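Local coordinates for protein salt-tolerant glutaminase (Micrococcus luteus, PDB 3AGD) that probably catalyses the hydrolysis of L-glutamine to L-glutamate and ammonium, at residues D418-G421 / R422-A426; L329-Q332 / G333-F337; D310-G313 / G314-R318; A81-D84 / R85-L89. All blocks are in the same frame, centred on the assembly; numbering follows the deposited sequence.

Contacts 1 to 3 lie on one side of the chain's centre and touch the second subunit through several residues, contact 4 through one; contact 4 lies about 31 to 36 Å from their centres, in the glutaminase-family region. Contacts 2 and 3 are buried and both reach one mixed sheet, contact 3 as the turn leading into it; Gln332 OE1 lies 2.6 Å from Arg318 NH1. Contact 1 starts the helix that packs on this sheet and is partly buried, as is contact 4 at a helix end. Chemistry follows place: a capping carboxylate and a salt bridge at 418-426, a sparse aliphatic touch at 329-337, a tight glycine turn at 310-318, and water bridges at 81-89.

Contact 1: D418-G421 / R422-A426; sequences DDVG and RRLIA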
loop_
_atom_site.group_PDB
_atom_site.type_symbol
_atom_site.label_atom_id
_atom_site.label_comp_id
_atom_site.label_asym_id
_atom_site.label_seq_id
_atom_site.Cartn_x
_atom_site.Cartn_y
_atom_site.Cartn_z
ATOM N N ASP A 418 -13.048 -1.662 12.254
ATOM C CA ASP A 418 -12.406 -2.928 12.572
ATOM C C ASP A 418 -12.214 -2.993 14.081
ATOM O O ASP A 418 -12.494 -2.024 14.787
ATOM C CB ASP A 418 -11.077 -3.076 11.809
ATOM C CG ASP A 418 -9.955 -2.235 12.387
ATOM O OD1 ASP A 418 -10.233 -1.193 13.017
ATOM O OD2 ASP A 418 -8.779 -2.619 12.188
ATOM N N ASP A 419 -11.763 -4.135 14.585
ATOM C CA ASP A 419 -11.586 -4.284 16.021
ATOM C C ASP A 419 -10.612 -3.302 16.648
ATOM O O ASP A 419 -10.802 -2.895 17.791
ATOM C CB ASP A 419 -11.179 -5.716 16.363
ATOM C CG ASP A 419 -12.313 -6.702 16.152
ATOM O OD1 ASP A 419 -13.475 -6.249 16.040
ATOM O OD2 ASP A 419 -12.049 -7.923 16.109
ATOM N N VAL A 420 -9.573 -2.920 15.914
ATOM C CA VAL A 420 -8.600 -1.975 16.448
ATOM C C VAL A 420 -9.240 -0.611 16.684
ATOM O O VAL A 420 -9.108 -0.041 17.762
ATOM C CB VAL A 420 -7.394 -1.804 15.500
ATOM C CG1 VAL A 420 -6.505 -0.645 15.978
ATOM C CG2 VAL A 420 -6.589 -3.093 15.464
ATOM N N GLY A 421 -9.928 -0.090 15.674
ATOM C CA GLY A 421 -10.572 1.203 15.826
ATOM C C GLY A 421 -11.623 1.121 16.915
ATOM O O GLY A 421 -11.854 2.068 17.661
ATOM N N ARG A 422 -12.248 -0.045 16.995
ATOM C CA ARG A 422 -13.290 -0.340 17.962
ATOM C C ARG A 422 -12.724 -0.330 19.392
ATOM O O ARG A 422 -13.369 0.147 20.320
ATOM C CB ARG A 422 -13.891 -1.701 17.601
ATOM C CG ARG A 422 -15.072 -2.141 18.411
ATOM C CD ARG A 422 -15.643 -3.446 17.854
ATOM N NE ARG A 422 -16.501 -3.248 16.687
ATOM C CZ ARG A 422 -16.239 -3.708 15.467
ATOM N NH1 ARG A 422 -15.130 -4.395 15.229
ATOM N NH2 ARG A 422 -17.104 -3.498 14.480
ATOM N N ARG A 423 -11.509 -0.842 19.557
ATOM C CA ARG A 423 -10.859 -0.877 20.865
ATOM C C ARG A 423 -10.321 0.502 21.253
ATOM O O ARG A 423 -10.407 0.912 22.412
ATOM C CB ARG A 423 -9.709 -1.884 20.850
ATOM C CG ARG A 423 -8.803 -1.822 22.070
ATOM C CD ARG A 423 -7.534 -2.626 21.845
ATOM N NE ARG A 423 -6.799 -2.155 20.674
ATOM C CZ ARG A 423 -5.640 -2.657 20.263
ATOM N NH1 ARG A 423 -5.071 -3.653 20.929
ATOM N NH2 ARG A 423 -5.049 -2.166 19.182
ATOM N N LEU A 424 -9.755 1.213 20.284
ATOM C CA LEU A 424 -9.208 2.540 20.539
ATOM C C LEU A 424 -10.296 3.541 20.922
ATOM O O LEU A 424 -10.139 4.294 21.878
ATOM C CB LEU A 424 -8.443 3.047 19.310
ATOM C CG LEU A 424 -7.125 2.324 19.009
ATOM C CD1 LEU A 424 -6.541 2.812 17.687
ATOM C CD2 LEU A 424 -6.146 2.575 20.146
ATOM N N ILE A 425 -11.400 3.546 20.181
ATOM C CA ILE A 425 -12.493 4.472 20.465
ATOM C C ILE A 425 -13.170 4.172 21.807
ATOM O O ILE A 425 -13.563 5.091 22.530
ATOM C CB ILE A 425 -13.544 4.437 19.345
ATOM C CG1 ILE A 425 -12.925 4.971 18.051
ATOM C CG2 ILE A 425 -14.767 5.263 19.739
ATOM C CD1 ILE A 425 -13.878 4.991 16.864
ATOM N N ALA A 426 -13.302 2.891 22.141
ATOM C CA ALA A 426 -13.926 2.495 23.399
ATOM C C ALA A 426 -13.092 3.024 24.567
ATOM O O ALA A 426 -13.632 3.488 25.572
ATOM C CB ALA A 426 -14.042 0.968 23.475
#
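The first turn of helix 419-434, opened by an N-cap aspartate, brings Asp419 against Arg422 and Val420 against Leu424. Asp418 holds the N-cap position: its OD1 accepts from Gly421 N at 2.9 Å along a nearly straight N-H, which comes from above the carboxylate plane. The carboxylate thus occupies an amide at the start of the helix, while the carbonyl of the same residue begins the i to i+4 ladder by taking Arg422 N at 3.0 Å. Asp419 forms a salt bridge with Arg422, OD1 to NH1 at 2.6 Å, although the N-H angle of 120° makes the hydrogen bond within it weak. OD1 sits at the guanidinium edge near its plane, yet the carboxylate is turned 70° from that plane. The arginine gets there by leaving with CG anti to the backbone N (chi1 -175°) and then bending at chi3, which folds its head back toward the helix start. Val420 lies alongside Leu424, pointing the same way, with CG1 3.9 Å from Leu424 CD1; the same methyl is 3.8 Å from Arg423 NH2, whose polar partner is Asp301 O of the second subunit. Arg422 NH2 bonds to Ile447 O, tying the helix start to the C-terminal part of the chain. The helix belongs to the beta-alpha-beta unit of strands 406-417 and 438-442: Ile425 rests on Leu409 and Ile417 of the first of these strands, and Leu424 packs on Phe337, Ala340 and Leu344 of the neighbouring helix 337-349.

Contact 2: L329-Q332 / G333-F337; sequences LHLQ and GVIRF
Leu331 and Ile335 meet across a corner in the chain, CB of the leucine 4.2 Å from CD1 of the isoleucine, a light aliphatic touch. Gln332, between them, sends its amide away from this touch, where OE1 bonds to Arg318 and to Gln332 NE2 of the second subunit, while its own NE2 donates to Thr315 O; both ends of the amide are therefore fixed. The corner is Gly333, where a positive phi of 83° swings the chain out of the line of strand 326-332. Val334 then points its side chain away from the strand just left. Ile335 turns back toward it: with CG1 anti to the carbonyl carbon (chi1 -59°), its long branch runs past the Gln332 carbonyl, CG1 lying 3.8 Å from Gln332 O, and ends beside Leu331. Arg336 is the N-cap residue of helix 337-349, and Phe337, the first residue in that helix, meets Phe302 of the second subunit. The arrangement is a strand that breaks at a glycine corner and resumes briefly before a helix, with strands 326-332 and 334-335 both pairing in parallel with strand 406-417, in the sheet of the STAS-family region.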
loop_
_atom_site.group_PDB
_atom_site.type_symbol
_atom_site.label_atom_id
_atom_site.label_comp_id
_atom_site.label_asym_id
_atom_site.label_seq_id
_atom_site.Cartn_x
_atom_site.Cartn_y
_atom_site.Cartn_z
ATOM N N LEU A 329 -19.918 15.252 18.121
ATOM C CA LEU A 329 -18.803 14.735 17.351
ATOM C C LEU A 329 -19.325 13.637 16.424
ATOM O O LEU A 329 -19.657 12.543 16.876
ATOM C CB LEU A 329 -17.759 14.169 18.314
ATOM C CG LEU A 329 -16.307 13.968 17.876
ATOM C CD1 LEU A 329 -15.606 13.153 18.953
ATOM C CD2 LEU A 329 -16.222 13.247 16.550
ATOM N N HIS A 330 -19.405 13.935 15.130
ATOM C CA HIS A 330 -19.889 12.959 14.158
ATOM C C HIS A 330 -18.753 12.331 13.345
ATOM O O HIS A 330 -17.940 13.038 12.741
ATOM C CB HIS A 330 -20.904 13.618 13.222
ATOM C CG HIS A 330 -22.243 13.849 13.851
ATOM N ND1 HIS A 330 -22.398 14.496 15.057
ATOM C CD2 HIS A 330 -23.491 13.514 13.441
ATOM C CE1 HIS A 330 -23.682 14.550 15.365
ATOM N NE2 HIS A 330 -24.365 13.961 14.402
ATOM N N LEU A 331 -18.711 10.999 13.340
ATOM C CA LEU A 331 -17.691 10.243 12.624
ATOM C C LEU A 331 -18.248 9.700 11.306
ATOM O O LEU A 331 -19.460 9.709 11.090
ATOM C CB LEU A 331 -17.193 9.089 13.502
ATOM C CG LEU A 331 -16.733 9.477 14.914
ATOM C CD1 LEU A 331 -16.162 8.263 15.631
ATOM C CD2 LEU A 331 -15.680 10.573 14.820
ATOM N N GLN A 332 -17.367 9.222 10.430
ATOM C CA GLN A 332 -17.800 8.694 9.134
ATOM C C GLN A 332 -16.686 7.875 8.480
ATOM O O GLN A 332 -15.543 7.899 8.939
ATOM C CB GLN A 332 -18.179 9.853 8.204
ATOM C CG GLN A 332 -16.972 10.670 7.758
ATOM C CD GLN A 332 -17.336 11.948 7.028
ATOM O OE1 GLN A 332 -18.416 12.063 6.451
ATOM N NE2 GLN A 332 -16.420 12.913 7.035
ATOM N N GLY A 333 -17.037 7.153 7.413
ATOM C CA GLY A 333 -16.076 6.353 6.665
ATOM C C GLY A 333 -15.739 4.971 7.190
ATOM O O GLY A 333 -16.358 4.473 8.132
ATOM N N VAL A 334 -14.755 4.341 6.552
ATOM C CA VAL A 334 -14.285 3.016 6.950
ATOM C C VAL A 334 -13.199 3.265 7.987
ATOM O O VAL A 334 -12.084 3.664 7.649
ATOM C CB VAL A 334 -13.686 2.255 5.748
ATOM C CG1 VAL A 334 -12.943 1.015 6.223
ATOM C CG2 VAL A 334 -14.797 1.873 4.783
ATOM N N ILE A 335 -13.523 3.017 9.251
ATOM C CA ILE A 335 -12.584 3.280 10.324
ATOM C C ILE A 335 -11.729 2.120 10.808
ATOM O O ILE A 335 -12.232 1.090 11.257
ATOM C CB ILE A 335 -13.321 3.898 11.532
ATOM C CG1 ILE A 335 -13.999 5.200 11.098
ATOM C CG2 ILE A 335 -12.338 4.170 12.671
ATOM C CD1 ILE A 335 -14.797 5.877 12.200
ATOM N N ARG A 336 -10.419 2.317 10.710
ATOM C CA ARG A 336 -9.430 1.348 11.157
ATOM C C ARG A 336 -8.444 2.163 11.991
ATOM O O ARG A 336 -8.822 3.198 12.541
ATOM C CB ARG A 336 -8.751 0.697 9.953
ATOM C CG ARG A 336 -9.728 -0.119 9.100
ATOM C CD ARG A 336 -9.149 -0.501 7.746
ATOM N NE ARG A 336 -8.594 -1.852 7.698
ATOM C CZ ARG A 336 -7.564 -2.273 8.422
ATOM N NH1 ARG A 336 -6.971 -1.447 9.266
ATOM N NH2 ARG A 336 -7.115 -3.514 8.290
ATOM N N PHE A 337 -7.194 1.729 12.093
ATOM C CA PHE A 337 -6.237 2.485 12.895
ATOM C C PHE A 337 -6.186 3.967 12.535
ATOM O O PHE A 337 -6.327 4.826 13.402
ATOM C CB PHE A 337 -4.824 1.927 12.765
ATOM C CG PHE A 337 -3.808 2.716 13.544
ATOM C CD1 PHE A 337 -3.641 2.504 14.913
ATOM C CD2 PHE A 337 -3.072 3.725 12.928
ATOM C CE1 PHE A 337 -2.755 3.291 15.655
ATOM C CE2 PHE A 337 -2.186 4.519 13.666
ATOM C CZ PHE A 337 -2.029 4.300 15.030
#

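Contact 3: D310-G313 / G314-R318; sequences DSLG and GTAVR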
loop_
_atom_site.group_PDB
_atom_site.type_symbol
_atom_site.label_atom_id
_atom_site.label_comp_id
_atom_site.label_asym_id
_atom_site.label_seq_id
_atom_site.Cartn_x
_atom_site.Cartn_y
_atom_site.Cartn_z
ATOM N N ASP A 310 -3.693 7.447 0.145
ATOM C CA ASP A 310 -5.122 7.684 0.006
ATOM C C ASP A 310 -5.845 7.044 1.192
ATOM O O ASP A 310 -6.490 6.003 1.049
ATOM C CB ASP A 310 -5.625 7.073 -1.306
ATOM C CG ASP A 310 -7.072 7.412 -1.588
ATOM O OD1 ASP A 310 -7.870 7.474 -0.625
ATOM O OD2 ASP A 310 -7.414 7.605 -2.773
ATOM N N SER A 311 -5.727 7.658 2.365
ATOM C CA SER A 311 -6.371 7.120 3.557
ATOM C C SER A 311 -7.432 8.053 4.116
ATOM O O SER A 311 -7.377 9.262 3.908
ATOM C CB SER A 311 -5.333 6.837 4.642
ATOM O OG SER A 311 -4.417 5.848 4.215
ATOM N N LEU A 312 -8.402 7.478 4.820
ATOM C CA LEU A 312 -9.470 8.262 5.426
ATOM C C LEU A 312 -8.844 9.302 6.341
ATOM O O LEU A 312 -9.125 10.496 6.229
ATOM C CB LEU A 312 -10.395 7.363 6.248
ATOM C CG LEU A 312 -11.532 8.104 6.959
ATOM C CD1 LEU A 312 -12.413 8.796 5.923
ATOM C CD2 LEU A 312 -12.342 7.128 7.792
ATOM N N GLY A 313 -7.994 8.830 7.248
ATOM C CA GLY A 313 -7.324 9.718 8.180
ATOM C C GLY A 313 -8.253 10.623 8.967
ATOM O O GLY A 313 -9.256 10.170 9.525
ATOM N N GLY A 314 -7.913 11.910 9.002
ATOM C CA GLY A 314 -8.701 12.886 9.731
ATOM C C GLY A 314 -10.126 13.044 9.242
ATOM O O GLY A 314 -10.965 13.590 9.955
ATOM N N THR A 315 -10.412 12.574 8.033
ATOM C CA THR A 315 -11.758 12.684 7.488
ATOM C C THR A 315 -12.717 11.771 8.255
ATOM O O THR A 315 -13.938 11.860 8.104
ATOM C CB THR A 315 -11.764 12.361 5.978
ATOM O OG1 THR A 315 -11.047 13.390 5.282
ATOM C CG2 THR A 315 -13.191 12.296 5.429
ATOM N N ALA A 316 -12.157 10.902 9.090
ATOM C CA ALA A 316 -12.968 10.013 9.909
ATOM C C ALA A 316 -13.833 10.909 10.801
ATOM O O ALA A 316 -14.890 10.502 11.282
ATOM C CB ALA A 316 -12.071 9.113 10.756
ATOM N N VAL A 317 -13.370 12.135 11.027
ATOM C CA VAL A 317 -14.135 13.087 11.822
ATOM C C VAL A 317 -14.908 13.953 10.832
ATOM O O VAL A 317 -14.326 14.800 10.153
ATOM C CB VAL A 317 -13.218 13.986 12.686
ATOM C CG1 VAL A 317 -14.054 15.022 13.424
ATOM C CG2 VAL A 317 -12.442 13.134 13.692
ATOM N N ARG A 318 -16.216 13.722 10.741
ATOM C CA ARG A 318 -17.078 14.473 9.825
ATOM C C ARG A 318 -17.183 15.934 10.280
ATOM O O ARG A 318 -17.154 16.850 9.461
ATOM C CB ARG A 318 -18.466 13.819 9.771
ATOM C CG ARG A 318 -19.414 14.367 8.714
ATOM C CD ARG A 318 -20.733 13.590 8.740
ATOM N NE ARG A 318 -21.731 14.093 7.796
ATOM C CZ ARG A 318 -21.737 13.846 6.487
ATOM N NH1 ARG A 318 -20.793 13.093 5.934
ATOM N NH2 ARG A 318 -22.701 14.350 5.727
HETATM O O HOH W 1 -9.332 11.880 2.997
#
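Leu312 lies crosswise to Thr315, at about a right angle, and divides its two methyls between the next residues of the turn. CD1 approaches Thr315 CG2 at 3.6 Å, and CD2 comes equally near Ala316 CB. The fork is placed by a first torsion of 178°, which sets CG opposite the backbone N and brings it close over the amide of Ala316. On Thr315 the two branches part in different directions: CG2 faces the leucine, whereas OG1 lies 3.2 Å from a water that also makes a weak bond to Ser311 O. The hydrophobic touch and the hydrated hydroxyl thus occupy separate branches of one residue.

Beneath the side chains, the backbone curls through a short 3-10 segment. Thr315 N donates to Leu312 O, and Ala316 N to Gly313 O, each at 3.0 Å; these i to i+3 bonds reach their carbonyls from above the plane, 39° out of it in the first and 42° in the second. Gly313 enters the curl with a positive phi.

Backbone bonds of Ala316 with Gln332 and of Arg318 with His330 join the segment to strand 326-332. Leu312 N donates to Asp310 OD1 of the second subunit, and the reciprocal bond is made as well. The chemistry is therefore split: aliphatic contact and successive backbone bonds hold the local bend at the start of strand 317-323, while polar groups of the segment tie it to strand 326-332 and to the other subunit.

Contact 4: A81-D84 / R85-L89; sequences AAVD and RQVGL
A chi1 of -85° turns the Arg85 side chain back along the helix, and a bend at chi3 (-77°) lays its guanidinium over the Ala81 carbonyl. Ala81 O lies 3.7 Å above the plane, over its centre, and Ala82 N is above the same face nearer the rim. Both alanine methyls lie on this same side, Ala81 CB 3.9 Å from Arg85 NH1 and Ala82 CB 4.1 Å from Arg85 NH2. The backbone bond from Arg85 N to Ala81 O is weak. Val83 O then takes an i+3 and an i+4 bond at once as the chain leaves the helix: Gln86 N reaches it at 2.9 Å from above the carbonyl plane, Val87 N at 2.8 Å nearly along the carbonyl. Two waters bridge Asp84 and Val87. One donates to Asp84 OD1 and Val87 O, the other to Asp84 O and Val87 O, so that Val87 O receives both. Asp84 OD1 also forms a salt bridge with Arg232, giving that oxygen a charged partner besides the water. The turn closes helix 80-84, with Val83 packed on Tyr71 and Leu75 of helix 67-78 and on Leu123 of helix 114-123, Val87 on Ala119 and Val120 of the latter, and Leu89 reaching Val236 of helix 227-240.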
loop_
_atom_site.group_PDB
_atom_site.type_symbol
_atom_site.label_atom_id
_atom_site.label_comp_id
_atom_site.label_asym_id
_atom_site.label_seq_id
_atom_site.Cartn_x
_atom_site.Cartn_y
_atom_site.Cartn_z
ATOM N N ALA A 81 -0.232 -21.871 9.287
ATOM C CA ALA A 81 0.869 -22.751 9.661
ATOM C C ALA A 81 1.040 -23.917 8.696
ATOM O O ALA A 81 2.153 -24.211 8.249
ATOM C CB ALA A 81 0.664 -23.268 11.084
ATOM N N ALA A 82 -0.069 -24.576 8.376
ATOM C CA ALA A 82 -0.058 -25.720 7.476
ATOM C C ALA A 82 0.403 -25.353 6.069
ATOM O O ALA A 82 1.171 -26.087 5.447
ATOM C CB ALA A 82 -1.453 -26.348 7.420
ATOM N N VAL A 83 -0.076 -24.225 5.560
ATOM C CA VAL A 83 0.306 -23.793 4.221
ATOM C C VAL A 83 1.749 -23.301 4.191
ATOM O O VAL A 83 2.507 -23.638 3.278
ATOM C CB VAL A 83 -0.623 -22.666 3.707
ATOM C CG1 VAL A 83 -0.194 -22.222 2.313
ATOM C CG2 VAL A 83 -2.061 -23.158 3.677
ATOM N N ASP A 84 2.137 -22.519 5.195
ATOM C CA ASP A 84 3.493 -21.983 5.233
ATOM C C ASP A 84 4.569 -23.049 5.373
ATOM O O ASP A 84 5.726 -22.807 5.040
ATOM C CB ASP A 84 3.626 -20.939 6.343
ATOM C CG ASP A 84 2.860 -19.667 6.031
ATOM O OD1 ASP A 84 2.326 -19.558 4.905
ATOM O OD2 ASP A 84 2.793 -18.774 6.903
ATOM N N ARG A 85 4.193 -24.230 5.856
ATOM C CA ARG A 85 5.150 -25.321 5.989
ATOM C C ARG A 85 5.461 -25.910 4.612
ATOM O O ARG A 85 6.513 -26.516 4.420
ATOM C CB ARG A 85 4.596 -26.438 6.888
ATOM C CG ARG A 85 4.809 -26.249 8.384
ATOM C CD ARG A 85 4.571 -27.563 9.145
ATOM N NE ARG A 85 3.153 -27.890 9.311
ATOM C CZ ARG A 85 2.371 -27.391 10.269
ATOM N NH1 ARG A 85 2.864 -26.538 11.161
ATOM N NH2 ARG A 85 1.091 -27.738 10.332
ATOM N N GLN A 86 4.552 -25.721 3.656
ATOM C CA GLN A 86 4.729 -26.272 2.309
ATOM C C GLN A 86 4.932 -25.228 1.215
ATOM O O GLN A 86 5.357 -25.558 0.106
ATOM C CB GLN A 86 3.519 -27.133 1.924
ATOM C CG GLN A 86 3.162 -28.253 2.894
ATOM C CD GLN A 86 4.216 -29.349 2.967
ATOM O OE1 GLN A 86 3.988 -30.395 3.571
ATOM N NE2 GLN A 86 5.371 -29.114 2.357
ATOM N N VAL A 87 4.616 -23.976 1.517
ATOM C CA VAL A 87 4.747 -22.904 0.537
ATOM C C VAL A 87 5.453 -21.707 1.168
ATOM O O VAL A 87 4.982 -21.147 2.160
ATOM C CB VAL A 87 3.347 -22.474 0.016
ATOM C CG1 VAL A 87 3.481 -21.367 -1.021
ATOM C CG2 VAL A 87 2.622 -23.676 -0.580
ATOM N N GLY A 88 6.584 -21.320 0.588
ATOM C CA GLY A 88 7.341 -20.198 1.119
ATOM C C GLY A 88 6.825 -18.836 0.693
ATOM O O GLY A 88 5.825 -18.729 -0.018
ATOM N N LEU A 89 7.519 -17.790 1.132
ATOM C CA LEU A 89 7.147 -16.415 0.804
ATOM C C LEU A 89 8.318 -15.747 0.106
ATOM O O LEU A 89 8.335 -14.528 -0.078
ATOM C CB LEU A 89 6.829 -15.638 2.081
ATOM C CG LEU A 89 5.716 -16.186 2.971
ATOM C CD1 LEU A 89 5.664 -15.400 4.278
ATOM C CD2 LEU A 89 4.396 -16.093 2.227
HETATM O O HOH W 2 2.654 -19.683 2.088
HETATM O O HOH W 3 6.392 -20.254 4.291
#